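Hcp1 (Flavobacterium johnsoniae, PDB 6BDC) probably assembles into hexameric rings that stack as the inner tube of the type VI secretion system and may chaperone effectors for export. Local coordinates at the interface of chains A and B. Sequence-based numbering; all coordinates share one arbitrary frame. Chains: chain A/B, Hcp1.

The interface of chains A and B. Residues chain A 21, 23, 116, 118, 121-122; chain B 55, 93-95.
Antiparallel strand pairing joins neighbouring subunits here, with A:Tyr21 and A:Leu23 of strand 18-24 lying against B:Glu95 and B:Tyr93 of strand 88-98, so that a sheet runs from one chain into the next. The two chains do not face each other as an exact two-fold pair, and contacts of this kind probably close the six-membered ring of the Hcp family. A:Leu23 and B:Tyr93 exchange two backbone hydrogen bonds, N to O in each direction, both 2.9 Å long. Two residues along each strand, A:Tyr21 N reaches B:Glu95 O at 3.2 Å and B:Glu95 N returns to A:Tyr21 O.

Beside this seam, B:Phe55 of helix 53-60 pushes its ring among side chains and backbone of chain A. Its CG stands anti to the backbone N (chi1 -180°), which carries the ring away from the helix and toward the neighbour. The ring's CE1 meets A:Tyr21 CE2 at 3.4 Å, and B:Phe55 CD1 sits at the edge of the tyrosine ring, in its plane, so the two rings do not stack. A:Leu23 CD1 reaches the same CE1, its side chain roughly perpendicular to that of B:Phe55. At the tip, A:Ile116 CD1 approaches B:Phe55 CZ at 4.1 Å, while the carbonyl carbon of A:Gly121 lies at the ring's edge and A:Met118 O sits 3.9 Å from B:Phe55 CD2.

A:Tyr21 and B:Glu95 extend in parallel from their strands, their ring and carboxylate planes 41° apart. The phenol OH and carboxylate OE1 are modelled too close together for their separation to be trusted. The aliphatic part is clearer: B:Glu95 CB rests 3.5 Å from A:Tyr21 CZ.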
loop_
_atom_site.group_PDB
_atom_site.type_symbol
_atom_site.label_atom_id
_atom_site.label_comp_id
_atom_site.label_asym_id
_atom_site.label_seq_id
_atom_site.Cartn_x
_atom_site.Cartn_y
_atom_site.Cartn_z
ATOM N N TYR A 21 10.595 2.140 19.739
ATOM C CA TYR A 21 11.625 3.160 19.879
ATOM C C TYR A 21 12.808 2.710 19.041
ATOM O O TYR A 21 13.194 1.537 19.091
ATOM C CB TYR A 21 12.036 3.368 21.345
ATOM C CG TYR A 21 12.634 2.145 22.004
ATOM C CD1 TYR A 21 11.823 1.162 22.552
ATOM C CD2 TYR A 21 14.011 1.972 22.075
ATOM C CE1 TYR A 21 12.365 0.039 23.156
ATOM C CE2 TYR A 21 14.563 0.851 22.673
ATOM C CZ TYR A 21 13.732 -0.110 23.212
ATOM O OH TYR A 21 14.271 -1.227 23.806
ATOM N N LEU A 23 16.702 3.773 16.974
ATOM C CA LEU A 23 17.889 4.597 16.830
ATOM C C LEU A 23 18.584 4.233 15.529
ATOM O O LEU A 23 18.531 3.085 15.078
ATOM C CB LEU A 23 18.870 4.414 17.995
ATOM C CG LEU A 23 18.348 4.508 19.429
ATOM C CD1 LEU A 23 17.842 3.164 19.927
ATOM C CD2 LEU A 23 19.437 5.030 20.348
ATOM N N ILE A 116 17.191 8.002 26.942
ATOM C CA ILE A 116 16.587 6.709 27.227
ATOM C C ILE A 116 17.685 5.791 27.746
ATOM O O ILE A 116 18.867 5.955 27.430
ATOM C CB ILE A 116 15.895 6.086 25.998
ATOM C CG1 ILE A 116 16.872 5.993 24.822
ATOM C CG2 ILE A 116 14.664 6.892 25.611
ATOM C CD1 ILE A 116 16.280 5.359 23.571
HETATM N N MSE A 118 18.331 1.480 29.321
HETATM C CA MSE A 118 17.804 0.130 29.501
HETATM C C MSE A 118 18.925 -0.902 29.655
HETATM O O MSE A 118 19.801 -1.011 28.789
HETATM C CB MSE A 118 16.896 -0.229 28.319
HETATM C CG MSE A 118 16.161 -1.548 28.444
HETATM SE SE MSE A 118 14.667 -1.614 27.206
HETATM C CE MSE A 118 14.359 -3.531 27.162
ATOM N N GLY A 121 22.424 0.122 29.147
ATOM C CA GLY A 121 22.619 0.832 27.906
ATOM C C GLY A 121 22.044 2.236 27.982
ATOM O O GLY A 121 21.027 2.470 28.616
ATOM N N GLU A 122 22.739 3.188 27.360
ATOM C CA GLU A 122 22.347 4.589 27.442
ATOM C C GLU A 122 22.455 5.292 26.097
ATOM O O GLU A 122 23.427 5.106 25.361
ATOM C CB GLU A 122 23.212 5.349 28.452
ATOM C CG GLU A 122 22.816 5.173 29.907
ATOM C CD GLU A 122 23.150 6.407 30.736
ATOM O OE1 GLU A 122 23.797 7.337 30.202
ATOM O OE2 GLU A 122 22.754 6.452 31.919
ATOM N N PHE B 55 20.557 -3.800 22.395
ATOM C CA PHE B 55 20.360 -2.366 22.576
ATOM C C PHE B 55 21.674 -1.667 22.899
ATOM O O PHE B 55 21.940 -0.561 22.408
ATOM C CB PHE B 55 19.330 -2.123 23.677
ATOM C CG PHE B 55 19.047 -0.674 23.946
ATOM C CD1 PHE B 55 18.114 0.014 23.192
ATOM C CD2 PHE B 55 19.688 -0.009 24.980
ATOM C CE1 PHE B 55 17.841 1.344 23.450
ATOM C CE2 PHE B 55 19.417 1.319 25.243
ATOM C CZ PHE B 55 18.496 1.996 24.476
ATOM N N TYR B 93 18.422 0.246 14.673
ATOM C CA TYR B 93 17.868 -0.627 15.697
ATOM C C TYR B 93 16.468 -0.147 16.041
ATOM O O TYR B 93 16.215 1.059 16.069
ATOM C CB TYR B 93 18.747 -0.643 16.956
ATOM C CG TYR B 93 18.184 -1.435 18.116
ATOM C CD1 TYR B 93 18.477 -2.783 18.265
ATOM C CD2 TYR B 93 17.367 -0.833 19.064
ATOM C CE1 TYR B 93 17.969 -3.515 19.328
ATOM C CE2 TYR B 93 16.853 -1.555 20.130
ATOM C CZ TYR B 93 17.157 -2.895 20.258
ATOM O OH TYR B 93 16.647 -3.619 21.315
ATOM N N LYS B 94 15.568 -1.094 16.300
ATOM C CA LYS B 94 14.206 -0.771 16.711
ATOM C C LYS B 94 13.634 -1.942 17.491
ATOM O O LYS B 94 13.536 -3.054 16.964
ATOM C CB LYS B 94 13.323 -0.449 15.505
ATOM C CG LYS B 94 11.837 -0.624 15.771
ATOM C CD LYS B 94 10.986 -0.121 14.617
ATOM C CE LYS B 94 9.609 -0.765 14.647
ATOM N NZ LYS B 94 8.602 0.041 13.901
ATOM N N GLU B 95 13.276 -1.696 18.745
ATOM C CA GLU B 95 12.539 -2.657 19.553
ATOM C C GLU B 95 11.073 -2.256 19.536
ATOM O O GLU B 95 10.736 -1.102 19.818
ATOM C CB GLU B 95 13.072 -2.717 20.987
ATOM C CG GLU B 95 12.410 -3.794 21.841
ATOM C CD GLU B 95 13.285 -4.260 22.985
ATOM O OE1 GLU B 95 14.190 -3.502 23.391
ATOM O OE2 GLU B 95 13.076 -5.389 23.471
#